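Local structure of ZmpA Glycopeptidase (Clostridium perfringens, 6XSX) at residues 37-49 / 282-294. The protein is the catalytic M60 peptidase module of a larger metalloprotease and probably cleaves glycosylated proteins as a glycopeptidase. Numbering follows the deposited sequence.
Sequences SQKRKVWNFQDWQ and EMGHNFDTNNRTI
Trp43 and Asn286 join the loop after helix 33-39 to the C-terminal end of helix 277-286, which carries an HExxH pattern consistent with the zinc-binding helix of a metallopeptidase; no metal is bound to it here. Trp43 N donates to Asn286 O over 2.9 Å with an N-H...O angle of 148°, and Thr289 N donates to Lys41 O, also over 2.9 Å. These two backbone bonds tie the loop to the chain leaving the helix. Asp288 CA adds a C-H...O contact to the same Lys41 O.

Between and beside these bonds, side chains pack. The CE2 edge of Phe45 meets the face of Phe287, a T-shaped pair with planes at 77° and centroids 5.1 Å apart. Val42 serves both rings: CG2 lies 3.6 Å above the centre of the Phe45 ring, while CG1 reaches Phe287 CD1. Trp43, its CG anti to the backbone N (chi1 -166°), brings its CE3 edge to His285 O, nearly in the ring plane, and its CB and CG against Thr289 CG2. Asn286 OD1 lies oblique to that indole, but its hydrogen bond comes from Gly258 N.

Further out, a Schellman motif ends helix 33-39, with Lys41 at the positive-phi C-prime position, and Ser37 OG holds Phe45 N. On the other segment, Asp288 OD1 forms an Asx turn by accepting from Asn290 N. Two waters bridge the segments: one donates to Arg40 O and Phe287 O, the other to Val42 O at 2.6 Å while also bonding Thr289 OG1.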
# COMPACT_ATOMS: atom_id res chain seq x y z
N SER A 37 -14.53 -2.17 9.42
CA SER A 37 -13.63 -1.33 8.66
C SER A 37 -13.66 0.10 9.19
O SER A 37 -12.63 0.70 9.46
CB SER A 37 -13.97 -1.35 7.18
OG SER A 37 -13.52 -2.54 6.56
N GLN A 38 -14.88 0.62 9.35
CA GLN A 38 -15.08 2.03 9.67
C GLN A 38 -14.52 2.34 11.06
O GLN A 38 -14.02 3.44 11.29
CB GLN A 38 -16.54 2.43 9.44
CG GLN A 38 -16.88 2.53 7.96
CD GLN A 38 -18.35 2.44 7.65
OE1 GLN A 38 -19.20 2.47 8.54
NE2 GLN A 38 -18.66 2.33 6.37
N LYS A 39 -14.58 1.35 11.97
CA LYS A 39 -13.98 1.51 13.28
C LYS A 39 -12.49 1.82 13.14
O LYS A 39 -11.94 2.57 13.94
CB LYS A 39 -14.11 0.22 14.10
CG LYS A 39 -15.51 -0.15 14.54
CD LYS A 39 -15.50 -1.37 15.44
CE LYS A 39 -16.87 -1.82 15.87
NZ LYS A 39 -16.79 -3.17 16.48
N ARG A 40 -11.85 1.26 12.11
CA ARG A 40 -10.40 1.24 12.02
C ARG A 40 -9.91 2.18 10.93
O ARG A 40 -8.72 2.18 10.61
CB ARG A 40 -9.93 -0.20 11.76
CG ARG A 40 -10.27 -1.14 12.90
CD ARG A 40 -10.20 -2.58 12.46
NE ARG A 40 -10.37 -3.54 13.55
CZ ARG A 40 -11.54 -3.90 14.07
NH1 ARG A 40 -12.67 -3.38 13.60
NH2 ARG A 40 -11.57 -4.79 15.04
N LYS A 41 -10.83 2.97 10.36
CA LYS A 41 -10.57 3.97 9.33
C LYS A 41 -9.99 3.35 8.06
O LYS A 41 -9.29 4.03 7.31
CB LYS A 41 -9.63 5.09 9.83
CG LYS A 41 -9.93 5.68 11.20
CD LYS A 41 -11.26 6.39 11.30
CE LYS A 41 -11.35 7.21 12.57
NZ LYS A 41 -12.59 8.02 12.58
N VAL A 42 -10.30 2.08 7.78
CA VAL A 42 -9.97 1.55 6.46
C VAL A 42 -11.23 1.56 5.58
O VAL A 42 -12.33 1.77 6.08
CB VAL A 42 -9.26 0.18 6.50
CG1 VAL A 42 -8.02 0.23 7.38
CG2 VAL A 42 -10.20 -0.93 6.96
N TRP A 43 -11.03 1.32 4.28
CA TRP A 43 -12.01 1.67 3.27
C TRP A 43 -12.94 0.50 2.96
O TRP A 43 -12.79 -0.16 1.94
CB TRP A 43 -11.29 2.18 2.01
CG TRP A 43 -12.20 2.87 1.04
CD1 TRP A 43 -13.56 2.84 1.04
CD2 TRP A 43 -11.82 3.68 -0.09
NE1 TRP A 43 -14.05 3.58 0.01
CE2 TRP A 43 -13.01 4.11 -0.71
CE3 TRP A 43 -10.60 4.09 -0.63
CZ2 TRP A 43 -13.02 4.92 -1.84
CZ3 TRP A 43 -10.60 4.89 -1.76
CH2 TRP A 43 -11.80 5.30 -2.36
N ASN A 44 -13.86 0.21 3.89
CA ASN A 44 -15.01 -0.67 3.72
C ASN A 44 -14.62 -1.99 3.06
O ASN A 44 -15.08 -2.31 1.97
CB ASN A 44 -16.15 0.02 2.96
CG ASN A 44 -16.53 1.34 3.61
OD1 ASN A 44 -16.39 1.51 4.81
ND2 ASN A 44 -16.97 2.28 2.79
N PHE A 45 -13.79 -2.77 3.76
CA PHE A 45 -13.29 -4.02 3.22
C PHE A 45 -14.46 -5.00 3.09
O PHE A 45 -15.36 -4.98 3.92
CB PHE A 45 -12.20 -4.60 4.12
CG PHE A 45 -10.88 -3.87 4.09
CD1 PHE A 45 -10.73 -2.68 3.38
CD2 PHE A 45 -9.80 -4.34 4.82
CE1 PHE A 45 -9.52 -2.01 3.37
CE2 PHE A 45 -8.58 -3.67 4.81
CZ PHE A 45 -8.44 -2.51 4.08
N GLN A 46 -14.42 -5.83 2.04
CA GLN A 46 -15.37 -6.92 1.84
C GLN A 46 -14.90 -8.14 2.64
O GLN A 46 -13.82 -8.12 3.24
CB GLN A 46 -15.49 -7.28 0.35
CG GLN A 46 -15.63 -6.07 -0.57
CD GLN A 46 -16.80 -5.19 -0.21
OE1 GLN A 46 -16.65 -3.99 0.05
NE2 GLN A 46 -17.98 -5.78 -0.16
N ASP A 47 -15.71 -9.19 2.63
CA ASP A 47 -15.35 -10.42 3.33
C ASP A 47 -15.86 -11.62 2.54
O ASP A 47 -16.34 -12.59 3.14
CB ASP A 47 -15.90 -10.40 4.75
CG ASP A 47 -15.27 -11.47 5.62
OD1 ASP A 47 -14.14 -11.91 5.31
OD2 ASP A 47 -15.92 -11.86 6.61
N TRP A 48 -15.72 -11.55 1.21
CA TRP A 48 -16.12 -12.62 0.31
C TRP A 48 -15.41 -13.93 0.66
O TRP A 48 -14.20 -13.94 0.83
CB TRP A 48 -15.82 -12.23 -1.14
CG TRP A 48 -16.51 -10.99 -1.61
CD1 TRP A 48 -17.54 -10.32 -1.01
CD2 TRP A 48 -16.26 -10.32 -2.85
NE1 TRP A 48 -17.92 -9.25 -1.77
CE2 TRP A 48 -17.16 -9.23 -2.91
CE3 TRP A 48 -15.38 -10.54 -3.90
CZ2 TRP A 48 -17.17 -8.34 -3.98
CZ3 TRP A 48 -15.38 -9.66 -4.96
CH2 TRP A 48 -16.27 -8.58 -4.99
N GLN A 49 -16.19 -15.02 0.69
CA GLN A 49 -15.68 -16.35 1.01
C GLN A 49 -15.98 -17.31 -0.14
O GLN A 49 -16.99 -17.15 -0.82
CB GLN A 49 -16.22 -16.84 2.36
CG GLN A 49 -15.89 -15.90 3.52
CD GLN A 49 -14.41 -15.68 3.72
OE1 GLN A 49 -13.61 -16.60 3.61
NE2 GLN A 49 -14.03 -14.46 4.04
N GLU A 282 -2.26 1.41 -4.49
CA GLU A 282 -3.68 1.09 -4.39
C GLU A 282 -4.02 0.52 -3.02
O GLU A 282 -5.05 0.85 -2.47
CB GLU A 282 -4.12 0.12 -5.49
CG GLU A 282 -3.92 0.67 -6.89
CD GLU A 282 -4.32 2.12 -7.09
OE1 GLU A 282 -5.36 2.52 -6.56
OE2 GLU A 282 -3.57 2.85 -7.78
N MET A 283 -3.16 -0.36 -2.49
CA MET A 283 -3.44 -0.91 -1.18
C MET A 283 -3.44 0.23 -0.16
O MET A 283 -4.28 0.27 0.74
CB MET A 283 -2.43 -1.99 -0.79
CG MET A 283 -2.69 -2.59 0.59
SD MET A 283 -1.82 -4.17 0.85
CE MET A 283 -2.71 -5.21 -0.30
N GLY A 284 -2.50 1.17 -0.34
CA GLY A 284 -2.39 2.37 0.49
C GLY A 284 -3.69 3.17 0.57
O GLY A 284 -4.10 3.57 1.66
N HIS A 285 -4.33 3.40 -0.58
CA HIS A 285 -5.60 4.11 -0.63
C HIS A 285 -6.63 3.38 0.22
O HIS A 285 -7.47 4.01 0.84
CB HIS A 285 -6.17 4.15 -2.05
CG HIS A 285 -5.62 5.20 -2.95
ND1 HIS A 285 -5.45 6.51 -2.54
CD2 HIS A 285 -5.26 5.15 -4.26
CE1 HIS A 285 -4.97 7.22 -3.55
NE2 HIS A 285 -4.85 6.41 -4.62
N ASN A 286 -6.58 2.04 0.21
CA ASN A 286 -7.59 1.24 0.88
C ASN A 286 -7.38 1.25 2.39
O ASN A 286 -8.33 1.04 3.15
CB ASN A 286 -7.64 -0.19 0.32
CG ASN A 286 -8.57 -0.30 -0.87
OD1 ASN A 286 -9.71 0.15 -0.82
ND2 ASN A 286 -8.10 -0.91 -1.95
N PHE A 287 -6.15 1.51 2.83
CA PHE A 287 -5.87 1.40 4.25
C PHE A 287 -6.07 2.69 5.05
O PHE A 287 -5.85 2.67 6.26
CB PHE A 287 -4.51 0.74 4.52
CG PHE A 287 -4.59 -0.76 4.67
CD1 PHE A 287 -4.79 -1.33 5.92
CD2 PHE A 287 -4.52 -1.59 3.57
CE1 PHE A 287 -4.89 -2.71 6.06
CE2 PHE A 287 -4.63 -2.97 3.71
CZ PHE A 287 -4.80 -3.52 4.95
N ASP A 288 -6.49 3.81 4.43
CA ASP A 288 -6.79 4.99 5.24
C ASP A 288 -7.83 5.90 4.60
O ASP A 288 -7.62 6.41 3.49
CB ASP A 288 -5.53 5.76 5.65
CG ASP A 288 -5.75 6.71 6.83
OD1 ASP A 288 -6.83 6.66 7.46
OD2 ASP A 288 -4.82 7.47 7.12
N THR A 289 -8.91 6.16 5.34
CA THR A 289 -9.98 7.03 4.89
C THR A 289 -10.23 8.14 5.91
O THR A 289 -11.24 8.84 5.82
CB THR A 289 -11.31 6.28 4.75
OG1 THR A 289 -11.64 5.68 6.01
CG2 THR A 289 -11.30 5.26 3.64
N ASN A 290 -9.33 8.27 6.88
CA ASN A 290 -9.53 9.20 7.99
C ASN A 290 -9.60 10.64 7.47
O ASN A 290 -8.62 11.16 6.93
CB ASN A 290 -8.44 9.02 9.05
CG ASN A 290 -8.71 9.75 10.35
OD1 ASN A 290 -9.68 10.49 10.48
ND2 ASN A 290 -7.83 9.56 11.32
N ASN A 291 -10.76 11.29 7.65
CA ASN A 291 -10.95 12.64 7.13
C ASN A 291 -10.30 13.69 8.03
O ASN A 291 -10.30 14.87 7.70
CB ASN A 291 -12.41 12.94 6.74
CG ASN A 291 -13.38 12.95 7.91
OD1 ASN A 291 -12.99 13.04 9.07
ND2 ASN A 291 -14.66 12.87 7.59
N ARG A 292 -9.72 13.26 9.16
CA ARG A 292 -8.97 14.14 10.04
C ARG A 292 -7.57 14.40 9.49
O ARG A 292 -6.91 15.35 9.89
CB ARG A 292 -8.83 13.54 11.44
CG ARG A 292 -10.15 13.22 12.12
CD ARG A 292 -9.90 12.46 13.41
NE ARG A 292 -11.09 12.47 14.24
CZ ARG A 292 -11.56 13.52 14.91
NH1 ARG A 292 -10.93 14.69 14.87
NH2 ARG A 292 -12.66 13.40 15.63
N THR A 293 -7.10 13.53 8.58
CA THR A 293 -5.79 13.68 7.96
C THR A 293 -5.96 13.97 6.47
O THR A 293 -7.07 14.20 6.00
CB THR A 293 -4.90 12.48 8.28
OG1 THR A 293 -3.58 12.82 7.87
CG2 THR A 293 -5.34 11.19 7.61
N ILE A 294 -4.85 13.99 5.72
CA ILE A 294 -4.91 14.11 4.27
C ILE A 294 -4.42 12.79 3.67
O ILE A 294 -3.21 12.61 3.48
CB ILE A 294 -4.06 15.30 3.76
CG1 ILE A 294 -4.31 16.59 4.56
CG2 ILE A 294 -4.28 15.51 2.27
CD1 ILE A 294 -3.29 17.70 4.28
O HOH W 1 -6.40 2.85 9.27
O HOH W 2 -13.50 3.86 7.20